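Odorant Binding Protein from Varroa destructor, form P2<1> (Varroa destructor, PDB 7NZA) probably binds and carries small hydrophobic semiochemicals in the mite's chemosensory system, using a wide open internal cavity within a non-classical odorant-binding-protein fold. Local coordinates at residues Glu90-Lys95 with Ala103-His108; Asp109-Glu114 with Ala131-Asn136. All coordinates share one frame; numbering follows the deposited sequence.

Contact 1 of 2, residues Glu90-Lys95 with Ala103-His108. With NA (sodium ion), chain E.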
# COMPACT_ATOMS: atom_id res chain seq x y z
N GLU A 90 -9.84 -11.71 17.73
CA GLU A 90 -9.42 -11.80 16.30
C GLU A 90 -8.00 -12.32 16.24
O GLU A 90 -7.68 -13.18 15.36
CB GLU A 90 -9.60 -10.48 15.57
CG GLU A 90 -9.22 -10.49 14.12
CD GLU A 90 -9.02 -9.16 13.42
OE1 GLU A 90 -8.77 -8.15 14.08
OE2 GLU A 90 -8.97 -9.19 12.17
N ILE A 91 -7.11 -11.92 17.15
CA ILE A 91 -5.73 -12.47 17.19
C ILE A 91 -5.83 -13.97 17.44
O ILE A 91 -5.06 -14.74 16.80
CB ILE A 91 -4.89 -11.77 18.26
CG1 ILE A 91 -4.60 -10.32 17.90
CG2 ILE A 91 -3.62 -12.55 18.50
CD1 ILE A 91 -4.16 -9.46 19.09
N LYS A 92 -6.58 -14.39 18.46
CA LYS A 92 -6.69 -15.84 18.74
C LYS A 92 -7.16 -16.61 17.49
O LYS A 92 -6.65 -17.68 17.23
CB LYS A 92 -7.64 -16.06 19.92
CG LYS A 92 -7.05 -15.66 21.26
CD LYS A 92 -8.00 -15.71 22.39
CE LYS A 92 -8.59 -17.08 22.57
NZ LYS A 92 -9.70 -17.02 23.54
N ASN A 93 -8.05 -16.03 16.71
CA ASN A 93 -8.63 -16.72 15.53
C ASN A 93 -7.60 -16.86 14.44
O ASN A 93 -7.89 -17.62 13.47
CB ASN A 93 -9.91 -16.02 15.07
CG ASN A 93 -11.09 -16.31 15.98
OD1 ASN A 93 -11.07 -17.25 16.78
ND2 ASN A 93 -12.14 -15.51 15.84
N LYS A 94 -6.47 -16.16 14.47
CA LYS A 94 -5.44 -16.29 13.42
C LYS A 94 -4.72 -17.63 13.57
O LYS A 94 -3.97 -18.00 12.63
CB LYS A 94 -4.44 -15.14 13.58
CG LYS A 94 -5.00 -13.74 13.38
CD LYS A 94 -5.50 -13.52 11.98
CE LYS A 94 -5.80 -12.07 11.70
NZ LYS A 94 -6.24 -11.91 10.29
N LYS A 95 -4.76 -18.25 14.73
CA LYS A 95 -4.10 -19.55 14.93
C LYS A 95 -2.60 -19.46 14.73
O LYS A 95 -1.99 -20.30 14.05
CB LYS A 95 -4.77 -20.62 14.04
CG LYS A 95 -6.23 -20.88 14.38
CD LYS A 95 -6.45 -21.03 15.87
CE LYS A 95 -7.26 -22.19 16.40
NZ LYS A 95 -7.20 -22.20 17.88
N ALA A 103 2.87 -14.51 23.51
CA ALA A 103 3.61 -13.23 23.54
C ALA A 103 2.77 -12.10 22.95
O ALA A 103 2.73 -11.01 23.53
CB ALA A 103 4.90 -13.44 22.78
N VAL A 104 2.11 -12.33 21.84
CA VAL A 104 1.24 -11.30 21.22
C VAL A 104 0.09 -10.91 22.14
O VAL A 104 -0.23 -9.71 22.29
CB VAL A 104 0.81 -11.72 19.81
CG1 VAL A 104 -0.25 -10.75 19.32
CG2 VAL A 104 2.00 -11.85 18.85
N LEU A 105 -0.54 -11.90 22.77
CA LEU A 105 -1.68 -11.61 23.66
C LEU A 105 -1.21 -10.86 24.93
O LEU A 105 -1.99 -10.05 25.45
CB LEU A 105 -2.35 -12.94 24.00
CG LEU A 105 -3.21 -13.54 22.87
CD1 LEU A 105 -3.74 -14.88 23.36
CD2 LEU A 105 -4.32 -12.64 22.43
N LEU A 106 -0.01 -11.08 25.38
CA LEU A 106 0.52 -10.30 26.51
C LEU A 106 0.75 -8.87 26.09
O LEU A 106 0.39 -7.93 26.79
CB LEU A 106 1.81 -10.93 27.04
CG LEU A 106 2.36 -10.27 28.30
CD1 LEU A 106 1.36 -10.34 29.46
CD2 LEU A 106 3.66 -10.96 28.69
N LYS A 107 1.28 -8.66 24.87
CA LYS A 107 1.43 -7.29 24.36
C LYS A 107 0.09 -6.69 24.10
O LYS A 107 -0.06 -5.45 24.24
CB LYS A 107 2.39 -7.25 23.16
CG LYS A 107 3.84 -7.49 23.52
CD LYS A 107 4.35 -6.45 24.48
CE LYS A 107 5.87 -6.55 24.62
NZ LYS A 107 6.33 -5.43 25.46
N HIS A 108 -0.94 -7.44 23.70
CA HIS A 108 -2.28 -6.85 23.60
C HIS A 108 -2.60 -6.17 24.92
O HIS A 108 -3.15 -5.06 24.93
CB HIS A 108 -3.32 -7.95 23.25
CG HIS A 108 -4.69 -7.50 23.38
ND1 HIS A 108 -5.31 -6.77 22.42
CD2 HIS A 108 -5.54 -7.65 24.42
CE1 HIS A 108 -6.52 -6.48 22.84
NE2 HIS A 108 -6.70 -7.02 24.07
NA NA E . -4.58 -10.85 26.17
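The imidazole of H108 is the flat group here, and its neighbours differ from side to side. I91 reaches it obliquely, CD1 lying 4.4 Å from ND1 of H108, while Y129 meets it with its ring plane almost perpendicular and its OH hydrogen-bonded to the same nitrogen, which should help fix the ring's rotation. The H108 side chain also touches R88, and CD2 of H108 lies 3.8 Å from the sodium ion.

The rest of the interface is aliphatic. I91 points at helix 98-118, and its CG2, anti to the backbone N, meets CG1 of V104 at 3.9 Å, the two side chains set at a slant. The same CG2 is 4.0 Å from CD2 of L105, where the side chains run antiparallel alongside each other. On the other branch of L105, CD1 takes the aliphatic CG of K92 at 4.0 Å, one chain lying roughly perpendicular across the other. No hydrogen bond joins the segments, so dispersion and burial hold them.

The carbonyl O of L105 binds the sodium ion at 2.8 Å, and R88, one turn before I91 and K92, belongs to the same metal site. K95 leaves helical geometry with a positive phi of 63°, and the chain soon re-enters helix at 98: this is the apolar seam of a helical hairpin, with a sodium site beside it.

Contact 2 of 2, residues Asp109-Glu114 with Ala131-Asn136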
# COMPACT_ATOMS: atom_id res chain seq x y z
N ASP A 109 -2.45 -6.86 26.03
CA ASP A 109 -2.78 -6.28 27.35
C ASP A 109 -1.89 -5.05 27.58
O ASP A 109 -2.45 -4.05 28.08
CB ASP A 109 -2.65 -7.33 28.45
CG ASP A 109 -3.58 -8.51 28.36
OD1 ASP A 109 -4.68 -8.33 27.88
OD2 ASP A 109 -3.11 -9.60 28.79
N ALA A 110 -0.61 -5.19 27.32
CA ALA A 110 0.28 -4.04 27.59
C ALA A 110 -0.09 -2.83 26.74
O ALA A 110 -0.10 -1.70 27.21
CB ALA A 110 1.73 -4.43 27.32
N CYS A 111 -0.46 -3.06 25.50
CA CYS A 111 -0.80 -1.99 24.55
C CYS A 111 -2.15 -1.39 24.92
O CYS A 111 -2.30 -0.16 24.87
CB CYS A 111 -0.84 -2.51 23.13
SG CYS A 111 0.82 -2.85 22.47
N GLN A 112 -3.14 -2.19 25.35
CA GLN A 112 -4.41 -1.64 25.81
C GLN A 112 -4.17 -0.75 27.02
O GLN A 112 -4.78 0.29 27.14
CB GLN A 112 -5.41 -2.76 26.05
CG GLN A 112 -6.72 -2.25 26.60
CD GLN A 112 -7.73 -3.34 26.79
OE1 GLN A 112 -7.52 -4.49 26.44
NE2 GLN A 112 -8.92 -2.97 27.25
N LYS A 113 -3.36 -1.23 27.96
CA LYS A 113 -3.08 -0.44 29.18
C LYS A 113 -2.43 0.88 28.81
O LYS A 113 -2.79 1.93 29.30
CB LYS A 113 -2.18 -1.27 30.10
CG LYS A 113 -1.83 -0.51 31.39
CD LYS A 113 -0.89 -1.23 32.32
CE LYS A 113 -0.53 -0.47 33.56
NZ LYS A 113 0.15 -1.33 34.53
N GLU A 114 -1.38 0.80 27.97
CA GLU A 114 -0.70 2.05 27.55
C GLU A 114 -1.69 3.02 26.92
O GLU A 114 -1.71 4.23 27.25
CB GLU A 114 0.48 1.73 26.66
CG GLU A 114 1.22 2.98 26.21
CD GLU A 114 2.34 2.74 25.22
OE1 GLU A 114 2.58 1.60 24.84
OE2 GLU A 114 2.95 3.71 24.81
N ALA A 131 -0.77 1.39 16.83
CA ALA A 131 0.65 1.63 16.61
C ALA A 131 1.49 0.72 17.50
O ALA A 131 2.50 0.17 17.09
CB ALA A 131 0.99 3.09 16.86
N CYS A 132 1.09 0.60 18.74
CA CYS A 132 1.75 -0.27 19.76
C CYS A 132 1.76 -1.73 19.29
O CYS A 132 2.79 -2.41 19.38
CB CYS A 132 1.08 -0.12 21.11
SG CYS A 132 1.76 -1.03 22.51
N MET A 133 0.65 -2.17 18.79
CA MET A 133 0.56 -3.60 18.34
C MET A 133 1.34 -3.78 17.04
O MET A 133 1.97 -4.81 16.84
CB MET A 133 -0.89 -4.02 18.18
CG MET A 133 -1.54 -4.15 19.54
SD MET A 133 -0.79 -5.39 20.63
CE MET A 133 -1.51 -6.91 20.00
N ASP A 134 1.32 -2.80 16.14
CA ASP A 134 2.10 -2.93 14.87
C ASP A 134 3.55 -3.16 15.23
O ASP A 134 4.19 -4.09 14.71
CB ASP A 134 1.88 -1.71 14.01
CG ASP A 134 2.40 -1.82 12.60
OD1 ASP A 134 1.62 -2.05 11.70
OD2 ASP A 134 3.60 -1.80 12.48
N TYR A 135 4.08 -2.34 16.13
CA TYR A 135 5.47 -2.44 16.55
C TYR A 135 5.76 -3.72 17.28
O TYR A 135 6.66 -4.46 16.93
CB TYR A 135 5.81 -1.23 17.42
CG TYR A 135 7.20 -1.30 17.93
CD1 TYR A 135 8.29 -1.26 17.09
CD2 TYR A 135 7.42 -1.52 19.26
CE1 TYR A 135 9.59 -1.39 17.58
CE2 TYR A 135 8.71 -1.51 19.78
CZ TYR A 135 9.78 -1.50 18.93
OH TYR A 135 11.06 -1.56 19.46
N ASN A 136 4.96 -4.05 18.28
CA ASN A 136 5.23 -5.25 19.10
C ASN A 136 4.99 -6.54 18.35
O ASN A 136 5.81 -7.45 18.50
CB ASN A 136 4.42 -5.24 20.38
CG ASN A 136 5.03 -4.33 21.42
OD1 ASN A 136 6.06 -4.70 21.99
ND2 ASN A 136 4.48 -3.16 21.60
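M133 folds its thioether over the side chain of C111: SD stands 3.5 Å from SG of C111 and 3.8 Å from its CB. CG beside the backbone N and a bend at chi2 bring the sulfur there, although the CB of M133 does not point directly at helix 98-118; chi3 only sets where CE points. The side chain also packs on I91 of helix 84-93 and on V104 and H108 of helix 98-118, with A8 of the second subunit also in contact. An alanine here would strip the thioether from C111 and would probably loosen the packing where these helices meet helix 122-141.

The covalent link beside it is the disulfide, SG of C111 to SG of C132 at 2.0 Å. Its CB-SG-SG-CB torsion of -76° has a left-handed sense and shows no marked departure from a right-angled twist. The two half-cystines differ: SG of C111 lies beside its backbone N, whereas SG of C132 is anti to its own. Both bonds from CA to CB point across the gap, which spans 9.4 Å between the axes of segments 109-114 and 131-136, crossing at 150° and so nearly antiparallel.

Polar groups border the sulfurs. The extended E114 brings OE1 to 3.6 Å from SG of C132, and ND2 of N136 comes within 3.8 Å of SG of C111. That amide is held by its bond from ND2 to O of C132, 2.9 Å long with an N-H...O angle of 148°, the donor standing above the carbonyl plane. The carbonyl also accepts the backbone N of N136, so one residue grips it twice.

No hydrogen bond joins the segments, so the disulfide is the strongest tie, with the M133 thioether packed beside it; were it reduced, the nearby carboxylate of E114 would probably disfavour a thiolate at C132.

Overall arrangement
Helix 98-118 serves both contacts, meeting helix 84-93 in contact 1 and helix 122-141 one to two turns later in contact 2; the centres of the two contacts are about 11 Å apart. Contact 1 is the more buried and is held by noncovalent aliphatic packing next to a sodium ion; contact 2 is partly exposed and is held by a covalent bond with polar groups at its margin. M133 joins them: its CE is 3.8 Å from CD1 of I91, and its SD is 3.6 Å from CA of H108. At a second junction, CE of K107 packs 3.2 Å from OD1 of N136. Both contacts also border the N-terminal tail of the second subunit, and D134 of this chain forms a salt bridge with K12 of that tail.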